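Local coordinates for putative chitobiase (PDB 3HNM), which is of unknown function but, as an F5/8 type C domain of a putative chitobiase, may bind carbohydrate, at residues Y75-F80 with T134-I139; I13-W18 with E159-G164. One frame throughout, in Å; residues are numbered along the deposited sequence.

In the fold
Both interactions meet in one beta sandwich. Of two strands that are neighbours in the four-stranded sheet, strand 74-83 carries one half of interaction 1 and strand 156-166 one half of interaction 2. Interaction 1 ties strand 74-83 to the chain that leaves strand 127-136 for the five-stranded sheet, while interaction 2 sets the loop of 13-18 against strand 156-166. Both are largely buried, but interaction 1 runs from exposed Gln135 into the core between the sheets, and its chemistry is backbone ladder and apolar packing. Interaction 2 adds a lysine ammonium and reaches the magnesium site at its Glu159 end. The two touch through Phe80 with Val160 and Tyr75 with Ile13, and by probable backbone hydrogen bonds between Trp163 and both Phe78 and Arg79.

Interaction 1. Residues Y75-F80 with T134-I139; sequences YTLFRF and TQARYI
Tyr75 and Ala136 face each other as an antiparallel hydrogen-bonded pair, gripped by Tyr75 N to Ala136 O (2.7 Å) and Ala136 N to Tyr75 O (2.8 Å). The second bond is the straighter, with 165° at its hydrogen. Farther along, Leu77 N to Thr134 O makes a weak hydrogen bond, 2.9 Å, bent to 118°. Between the rungs, Gln135 CA offers its hydrogen to Tyr75 O (3.2 Å), a CA-H...O contact. Tyr75, Leu77, Thr134 and Ala136 turn their side chains to one face of the sheet. The chain of 134-139 leaves the ladder at Arg137, turning a corner into strand 138-146 of the five-stranded sheet of the beta sandwich, and Arg137 and Tyr138 form a classic beta bulge against strand 100-105. Strand 74-83 bends at Phe78 but stays paired with strand 127-136 (Phe78 with Val131, Phe80 with Met129). Packing is dense past the corners: Ile139 comes from one sheet and Phe80 from the other, their side chains crossing obliquely. With CG anti to its backbone N (chi1 174°), the Phe80 ring extends toward Ile139, Phe80 CE2 lying 3.6 Å from Ile139 CG2. Ile139 CD1 reaches the neighbouring Phe80 CD2 at 4.2 Å, while Leu77 CD1 stands more loosely beside Ile139 CD1 at 4.4 Å. Met71, Phe69, Val102 and Phe141, all of the five-stranded sheet, close round this cluster. The opposite face of the ladder is looser: Thr76 and the exposed Gln135 run alongside each other in the same direction, Thr76 OG1 4.1 Å from Gln135 CG, and this hydroxyl bonds weakly to His167 NE2.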
ATOM      1  N   TYR A  75       8.056  12.264  -9.236  1.00 43.60           N
ATOM      2  CA  TYR A  75       6.688  12.676  -9.535  1.00 43.41           C
ATOM      3  C   TYR A  75       6.241  13.754  -8.544  1.00 44.90           C
ATOM      4  O   TYR A  75       6.967  14.099  -7.607  1.00 44.93           O
ATOM      5  CB  TYR A  75       5.762  11.481  -9.389  1.00 42.58           C
ATOM      6  CG  TYR A  75       5.918  10.418 -10.438  1.00 42.19           C
ATOM      7  CD1 TYR A  75       4.944  10.255 -11.428  1.00 43.00           C
ATOM      8  CD2 TYR A  75       7.011   9.552 -10.431  1.00 40.75           C
ATOM      9  CE1 TYR A  75       5.047   9.252 -12.384  1.00 43.17           C
ATOM     10  CE2 TYR A  75       7.132   8.544 -11.382  1.00 41.82           C
ATOM     11  CZ  TYR A  75       6.147   8.396 -12.356  1.00 42.65           C
ATOM     12  OH  TYR A  75       6.234   7.401 -13.298  1.00 41.14           O
ATOM     13  N   THR A  76       5.038  14.278  -8.738  1.00 45.41           N
ATOM     14  CA  THR A  76       4.494  15.276  -7.815  1.00 46.43           C
ATOM     15  C   THR A  76       3.126  14.733  -7.387  1.00 47.44           C
ATOM     16  O   THR A  76       2.115  15.046  -8.003  1.00 48.71           O
ATOM     17  CB  THR A  76       4.331  16.676  -8.494  1.00 45.33           C
ATOM     18  OG1 THR A  76       5.590  17.110  -9.032  1.00 43.23           O
ATOM     19  CG2 THR A  76       3.869  17.707  -7.473  1.00 43.89           C
ATOM     20  N   LEU A  77       3.098  13.918  -6.332  1.00 46.96           N
ATOM     21  CA  LEU A  77       1.850  13.295  -5.875  1.00 46.78           C
ATOM     22  C   LEU A  77       0.703  14.237  -5.522  1.00 47.41           C
ATOM     23  O   LEU A  77       0.870  15.168  -4.740  1.00 47.62           O
ATOM     24  CB  LEU A  77       2.105  12.384  -4.662  1.00 46.52           C
ATOM     25  CG  LEU A  77       3.126  11.247  -4.726  1.00 45.35           C
ATOM     26  CD1 LEU A  77       2.989  10.480  -6.037  1.00 45.25           C
ATOM     27  CD2 LEU A  77       4.508  11.833  -4.606  1.00 46.66           C
ATOM     28  N   PHE A  78      -0.468  13.976  -6.096  1.00 47.90           N
ATOM     29  CA  PHE A  78      -1.654  14.780  -5.812  1.00 48.91           C
ATOM     30  C   PHE A  78      -2.511  13.983  -4.846  1.00 48.18           C
ATOM     31  O   PHE A  78      -3.060  14.528  -3.894  1.00 48.37           O
ATOM     32  CB  PHE A  78      -2.486  15.047  -7.073  1.00 51.51           C
ATOM     33  CG  PHE A  78      -1.706  15.605  -8.213  1.00 53.54           C
ATOM     34  CD1 PHE A  78      -0.789  16.634  -8.009  1.00 55.77           C
ATOM     35  CD2 PHE A  78      -1.894  15.104  -9.496  1.00 54.46           C
ATOM     36  CE1 PHE A  78      -0.053  17.163  -9.075  1.00 59.22           C
ATOM     37  CE2 PHE A  78      -1.172  15.613 -10.575  1.00 57.99           C
ATOM     38  CZ  PHE A  78      -0.245  16.650 -10.367  1.00 59.85           C
ATOM     39  N   ARG A  79      -2.635  12.685  -5.115  1.00 48.21           N
ATOM     40  CA  ARG A  79      -3.416  11.794  -4.264  1.00 48.43           C
ATOM     41  C   ARG A  79      -2.688  10.482  -4.049  1.00 46.98           C
ATOM     42  O   ARG A  79      -1.660  10.220  -4.674  1.00 46.48           O
ATOM     43  CB  ARG A  79      -4.793  11.499  -4.870  1.00 49.10           C
ATOM     44  CG  ARG A  79      -5.721  12.695  -4.953  1.00 52.07           C
ATOM     45  CD  ARG A  79      -7.167  12.251  -5.122  1.00 54.67           C
ATOM     46  NE  ARG A  79      -7.927  13.150  -5.989  1.00 56.10           N
ATOM     47  CZ  ARG A  79      -7.739  13.250  -7.302  1.00 57.73           C
ATOM     48  NH1 ARG A  79      -6.816  12.506  -7.903  1.00 58.31           N
ATOM     49  NH2 ARG A  79      -8.473  14.097  -8.011  1.00 58.44           N
ATOM     50  N   PHE A  80      -3.241   9.671  -3.150  1.00 46.13           N
ATOM     51  CA  PHE A  80      -2.705   8.358  -2.803  1.00 43.83           C
ATOM     52  C   PHE A  80      -3.834   7.557  -2.168  1.00 42.37           C
ATOM     53  O   PHE A  80      -4.702   8.112  -1.499  1.00 42.24           O
ATOM     54  CB  PHE A  80      -1.541   8.502  -1.814  1.00 44.16           C
ATOM     55  CG  PHE A  80      -1.023   7.192  -1.278  1.00 43.72           C
ATOM     56  CD1 PHE A  80      -1.698   6.524  -0.260  1.00 42.53           C
ATOM     57  CD2 PHE A  80       0.117   6.610  -1.817  1.00 43.40           C
ATOM     58  CE1 PHE A  80      -1.250   5.298   0.206  1.00 41.54           C
ATOM     59  CE2 PHE A  80       0.572   5.380  -1.356  1.00 42.40           C
ATOM     60  CZ  PHE A  80      -0.115   4.725  -0.344  1.00 41.50           C
ATOM     61  N   THR A 134       3.266  17.367  -3.354  1.00 45.22           N
ATOM     62  CA  THR A 134       4.661  17.139  -2.997  1.00 45.11           C
ATOM     63  C   THR A 134       5.433  16.295  -4.021  1.00 45.67           C
ATOM     64  O   THR A 134       4.892  15.369  -4.643  1.00 44.36           O
ATOM     65  CB  THR A 134       4.786  16.482  -1.596  1.00 44.47           C
ATOM     66  OG1 THR A 134       6.126  16.008  -1.402  1.00 44.58           O
ATOM     67  CG2 THR A 134       3.813  15.318  -1.454  1.00 44.57           C
ATOM     68  N   GLN A 135       6.705  16.654  -4.196  1.00 45.96           N
ATOM     69  CA  GLN A 135       7.610  15.975  -5.112  1.00 46.75           C
ATOM     70  C   GLN A 135       8.158  14.737  -4.436  1.00 45.63           C
ATOM     71  O   GLN A 135       8.649  14.807  -3.309  1.00 45.42           O
ATOM     72  CB  GLN A 135       8.784  16.879  -5.485  1.00 49.69           C
ATOM     73  CG  GLN A 135       8.409  18.156  -6.207  1.00 54.16           C
ATOM     74  CD  GLN A 135       9.635  18.897  -6.744  1.00 56.36           C
ATOM     75  OE1 GLN A 135       9.512  19.980  -7.336  1.00 57.64           O
ATOM     76  NE2 GLN A 135      10.826  18.313  -6.542  1.00 55.39           N
ATOM     77  N   ALA A 136       8.084  13.606  -5.133  1.00 44.03           N
ATOM     78  CA  ALA A 136       8.574  12.353  -4.576  1.00 42.80           C
ATOM     79  C   ALA A 136       8.980  11.296  -5.597  1.00 41.63           C
ATOM     80  O   ALA A 136       8.544  11.311  -6.747  1.00 41.02           O
ATOM     81  CB  ALA A 136       7.527  11.773  -3.631  1.00 42.14           C
ATOM     82  N   ARG A 137       9.838  10.386  -5.141  1.00 41.47           N
ATOM     83  CA  ARG A 137      10.344   9.260  -5.917  1.00 40.66           C
ATOM     84  C   ARG A 137       9.918   7.999  -5.178  1.00 40.08           C
ATOM     85  O   ARG A 137       9.459   7.030  -5.784  1.00 40.49           O
ATOM     86  CB  ARG A 137      11.870   9.300  -5.980  1.00 41.68           C
ATOM     87  CG  ARG A 137      12.527   7.955  -6.257  1.00 41.90           C
ATOM     88  CD  ARG A 137      12.471   7.588  -7.722  1.00 43.46           C
ATOM     89  NE  ARG A 137      13.133   6.313  -8.006  1.00 45.74           N
ATOM     90  CZ  ARG A 137      14.423   6.057  -7.794  1.00 46.07           C
ATOM     91  NH1 ARG A 137      15.222   6.986  -7.283  1.00 46.74           N
ATOM     92  NH2 ARG A 137      14.916   4.867  -8.104  1.00 45.57           N
ATOM     93  N   TYR A 138      10.078   8.029  -3.857  1.00 38.33           N
ATOM     94  CA  TYR A 138       9.727   6.903  -2.991  1.00 38.12           C
ATOM     95  C   TYR A 138       8.509   7.198  -2.120  1.00 36.39           C
ATOM     96  O   TYR A 138       8.317   8.322  -1.682  1.00 38.45           O
ATOM     97  CB  TYR A 138      10.905   6.582  -2.088  1.00 39.78           C
ATOM     98  CG  TYR A 138      12.180   6.389  -2.849  1.00 41.51           C
ATOM     99  CD1 TYR A 138      12.507   5.151  -3.390  1.00 41.57           C
ATOM    100  CD2 TYR A 138      13.072   7.439  -3.016  1.00 42.04           C
ATOM    101  CE1 TYR A 138      13.698   4.962  -4.073  1.00 42.85           C
ATOM    102  CE2 TYR A 138      14.263   7.261  -3.698  1.00 43.61           C
ATOM    103  CZ  TYR A 138      14.574   6.026  -4.220  1.00 43.49           C
ATOM    104  OH  TYR A 138      15.771   5.856  -4.866  1.00 44.93           O
ATOM    105  N   ILE A 139       7.694   6.185  -1.871  1.00 33.07           N
ATOM    106  CA  ILE A 139       6.516   6.346  -1.042  1.00 30.64           C
ATOM    107  C   ILE A 139       6.637   5.389   0.123  1.00 31.30           C
ATOM    108  O   ILE A 139       7.267   4.334   0.006  1.00 33.72           O
ATOM    109  CB  ILE A 139       5.237   5.998  -1.797  1.00 29.06           C
ATOM    110  CG1 ILE A 139       4.972   7.051  -2.875  1.00 28.69           C
ATOM    111  CG2 ILE A 139       4.074   5.867  -0.808  1.00 27.28           C
ATOM    112  CD1 ILE A 139       3.794   6.729  -3.810  1.00 26.67           C
TER

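Interaction 2. Residues I13-W18 with E159-G164; sequences IDKKGW and EVYAWG
On the edge of strand 156-166 turned away from strand 74-83, the loop of 13-18 fastens Ile13 and Lys15 to two carbonyls, those of Ala162 and Val160. Ile13 N donates to Ala162 O at 2.8 Å, with 161° at the hydrogen. Lys15 NZ bonds to Val160 O at 2.9 Å, but approaches from above the carbonyl plane, 51° out of it. The lysine chain bends at chi3 (68°), which sets CE to one side before NZ reaches the strand. There it meets Glu159 tip to tip, Lys15 NZ to Glu159 OE2 at 3.9 Å, a long salt bridge, with NZ also 3.3 Å from Tyr161 CD1. Trp18 packs beside these bonds: its CH2 edge meets Ala162 CB in the ring plane at 3.4 Å, while Lys15 CB lies over one face of the indole toward the rim. Met71 touches both Ile13 and Trp18. The Glu159 side chain is about 3 Å from the bound magnesium ion and close to the like charge of Asp46, a residue of the metal site, so the lysine may offset some of that negative charge. An antiparallel beta sandwich with a metal site at one end is common in F5/8 type C (galactose-binding-like) domains.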
ATOM      1  N   ILE A  13      -0.624   6.762 -11.665  1.00 52.80           N
ATOM      2  CA  ILE A  13       0.663   6.551 -12.321  1.00 53.36           C
ATOM      3  C   ILE A  13       0.837   5.075 -12.668  1.00 53.56           C
ATOM      4  O   ILE A  13       0.501   4.199 -11.870  1.00 54.00           O
ATOM      5  CB  ILE A  13       1.847   6.968 -11.404  1.00 53.50           C
ATOM      6  CG1 ILE A  13       1.948   8.494 -11.305  1.00 54.56           C
ATOM      7  CG2 ILE A  13       3.154   6.441 -11.975  1.00 52.84           C
ATOM      8  CD1 ILE A  13       0.665   9.193 -10.907  1.00 56.49           C
ATOM      9  N   ASP A  14       1.358   4.786 -13.856  1.00 53.78           N
ATOM     10  CA  ASP A  14       1.561   3.391 -14.215  1.00 54.86           C
ATOM     11  C   ASP A  14       2.668   2.834 -13.340  1.00 54.53           C
ATOM     12  O   ASP A  14       3.842   3.199 -13.479  1.00 53.62           O
ATOM     13  CB  ASP A  14       1.946   3.224 -15.683  1.00 56.76           C
ATOM     14  CG  ASP A  14       2.085   1.760 -16.073  1.00 58.55           C
ATOM     15  OD1 ASP A  14       3.226   1.315 -16.360  1.00 58.07           O
ATOM     16  OD2 ASP A  14       1.039   1.059 -16.074  1.00 59.06           O
ATOM     17  N   LYS A  15       2.282   1.930 -12.447  1.00 54.30           N
ATOM     18  CA  LYS A  15       3.211   1.316 -11.505  1.00 53.93           C
ATOM     19  C   LYS A  15       4.109   0.216 -12.088  1.00 54.12           C
ATOM     20  O   LYS A  15       4.404  -0.760 -11.397  1.00 54.82           O
ATOM     21  CB  LYS A  15       2.415   0.768 -10.303  1.00 52.40           C
ATOM     22  CG  LYS A  15       1.352  -0.271 -10.673  1.00 50.36           C
ATOM     23  CD  LYS A  15       0.344  -0.508  -9.552  1.00 47.39           C
ATOM     24  CE  LYS A  15      -0.536   0.700  -9.322  1.00 44.70           C
ATOM     25  NZ  LYS A  15      -1.557   0.385  -8.301  1.00 42.50           N
ATOM     26  N   LYS A  16       4.566   0.362 -13.334  1.00 53.59           N
ATOM     27  CA  LYS A  16       5.414  -0.684 -13.921  1.00 53.47           C
ATOM     28  C   LYS A  16       6.889  -0.542 -13.561  1.00 52.64           C
ATOM     29  O   LYS A  16       7.600  -1.540 -13.377  1.00 52.05           O
ATOM     30  CB  LYS A  16       5.252  -0.757 -15.448  1.00 54.04           C
ATOM     31  CG  LYS A  16       5.605  -2.157 -16.005  1.00 54.92           C
ATOM     32  CD  LYS A  16       4.987  -3.275 -15.118  1.00 53.25           C
ATOM     33  CE  LYS A  16       5.592  -4.681 -15.333  1.00 51.36           C
ATOM     34  NZ  LYS A  16       5.173  -5.423 -16.568  1.00 46.92           N
ATOM     35  N   GLY A  17       7.347   0.700 -13.470  1.00 51.12           N
ATOM     36  CA  GLY A  17       8.724   0.942 -13.089  1.00 49.39           C
ATOM     37  C   GLY A  17       8.819   0.793 -11.582  1.00 48.99           C
ATOM     38  O   GLY A  17       9.910   0.818 -11.012  1.00 48.17           O
ATOM     39  N   TRP A  18       7.660   0.636 -10.940  1.00 47.87           N
ATOM     40  CA  TRP A  18       7.574   0.484  -9.487  1.00 47.06           C
ATOM     41  C   TRP A  18       8.195  -0.814  -8.975  1.00 46.47           C
ATOM     42  O   TRP A  18       8.474  -1.728  -9.755  1.00 46.64           O
ATOM     43  CB  TRP A  18       6.121   0.533  -9.035  1.00 47.38           C
ATOM     44  CG  TRP A  18       5.514   1.874  -9.111  1.00 49.72           C
ATOM     45  CD1 TRP A  18       5.779   2.848 -10.029  1.00 51.15           C
ATOM     46  CD2 TRP A  18       4.461   2.376  -8.285  1.00 50.12           C
ATOM     47  NE1 TRP A  18       4.949   3.927  -9.827  1.00 51.75           N
ATOM     48  CE2 TRP A  18       4.128   3.658  -8.764  1.00 50.23           C
ATOM     49  CE3 TRP A  18       3.761   1.863  -7.186  1.00 49.36           C
ATOM     50  CZ2 TRP A  18       3.129   4.430  -8.188  1.00 50.12           C
ATOM     51  CZ3 TRP A  18       2.766   2.631  -6.611  1.00 49.32           C
ATOM     52  CH2 TRP A  18       2.458   3.902  -7.113  1.00 50.38           C
ATOM     53  N   GLU A 159      -4.229  -3.557  -3.013  1.00 40.65           N
ATOM     54  CA  GLU A 159      -3.307  -2.764  -3.813  1.00 42.35           C
ATOM     55  C   GLU A 159      -3.237  -1.273  -3.434  1.00 43.21           C
ATOM     56  O   GLU A 159      -4.151  -0.731  -2.804  1.00 42.86           O
ATOM     57  CB  GLU A 159      -3.688  -2.900  -5.272  1.00 42.69           C
ATOM     58  CG  GLU A 159      -2.683  -2.331  -6.192  1.00 46.49           C
ATOM     59  CD  GLU A 159      -2.765  -2.969  -7.533  1.00 49.99           C
ATOM     60  OE1 GLU A 159      -3.873  -2.899  -8.120  1.00 52.80           O
ATOM     61  OE2 GLU A 159      -1.740  -3.543  -7.997  1.00 49.79           O
ATOM     62  N   VAL A 160      -2.149  -0.618  -3.847  1.00 43.74           N
ATOM     63  CA  VAL A 160      -1.900   0.802  -3.562  1.00 43.27           C
ATOM     64  C   VAL A 160      -1.765   1.670  -4.832  1.00 44.93           C
ATOM     65  O   VAL A 160      -0.931   1.396  -5.691  1.00 46.00           O
ATOM     66  CB  VAL A 160      -0.614   0.950  -2.705  1.00 41.55           C
ATOM     67  CG1 VAL A 160       0.494   0.122  -3.297  1.00 39.99           C
ATOM     68  CG2 VAL A 160      -0.180   2.405  -2.636  1.00 41.67           C
ATOM     69  N   TYR A 161      -2.580   2.720  -4.937  1.00 46.73           N
ATOM     70  CA  TYR A 161      -2.570   3.631  -6.093  1.00 47.57           C
ATOM     71  C   TYR A 161      -1.901   4.962  -5.747  1.00 48.33           C
ATOM     72  O   TYR A 161      -1.881   5.370  -4.581  1.00 48.39           O
ATOM     73  CB  TYR A 161      -4.010   3.909  -6.546  1.00 46.71           C
ATOM     74  CG  TYR A 161      -4.834   2.662  -6.725  1.00 47.56           C
ATOM     75  CD1 TYR A 161      -4.469   1.703  -7.678  1.00 47.62           C
ATOM     76  CD2 TYR A 161      -5.963   2.426  -5.931  1.00 47.43           C
ATOM     77  CE1 TYR A 161      -5.198   0.532  -7.847  1.00 49.11           C
ATOM     78  CE2 TYR A 161      -6.707   1.253  -6.087  1.00 49.52           C
ATOM     79  CZ  TYR A 161      -6.314   0.305  -7.054  1.00 49.83           C
ATOM     80  OH  TYR A 161      -7.023  -0.871  -7.227  1.00 50.22           O
ATOM     81  N   ALA A 162      -1.373   5.644  -6.762  1.00 48.83           N
ATOM     82  CA  ALA A 162      -0.723   6.940  -6.560  1.00 49.00           C
ATOM     83  C   ALA A 162      -0.877   7.826  -7.788  1.00 49.92           C
ATOM     84  O   ALA A 162      -0.537   7.411  -8.895  1.00 52.00           O
ATOM     85  CB  ALA A 162       0.747   6.740  -6.246  1.00 48.70           C
ATOM     86  N   TRP A 163      -1.396   9.037  -7.589  1.00 50.30           N
ATOM     87  CA  TRP A 163      -1.601  10.002  -8.683  1.00 49.50           C
ATOM     88  C   TRP A 163      -0.522  11.075  -8.644  1.00 48.16           C
ATOM     89  O   TRP A 163       0.107  11.289  -7.615  1.00 48.23           O
ATOM     90  CB  TRP A 163      -2.974  10.674  -8.554  1.00 50.25           C
ATOM     91  CG  TRP A 163      -4.154   9.767  -8.844  1.00 51.93           C
ATOM     92  CD1 TRP A 163      -4.824   9.645 -10.029  1.00 52.34           C
ATOM     93  CD2 TRP A 163      -4.789   8.854  -7.933  1.00 51.51           C
ATOM     94  NE1 TRP A 163      -5.835   8.719  -9.913  1.00 52.10           N
ATOM     95  CE2 TRP A 163      -5.834   8.218  -8.638  1.00 51.40           C
ATOM     96  CE3 TRP A 163      -4.575   8.513  -6.592  1.00 50.93           C
ATOM     97  CZ2 TRP A 163      -6.663   7.260  -8.049  1.00 50.71           C
ATOM     98  CZ3 TRP A 163      -5.402   7.558  -6.004  1.00 51.13           C
ATOM     99  CH2 TRP A 163      -6.432   6.944  -6.734  1.00 50.53           C
ATOM    100  N   GLY A 164      -0.305  11.755  -9.762  1.00 48.37           N
ATOM    101  CA  GLY A 164       0.708  12.801  -9.773  1.00 48.85           C
ATOM    102  C   GLY A 164       1.324  13.114 -11.127  1.00 48.92           C
ATOM    103  O   GLY A 164       1.234  12.323 -12.057  1.00 48.10           O
TER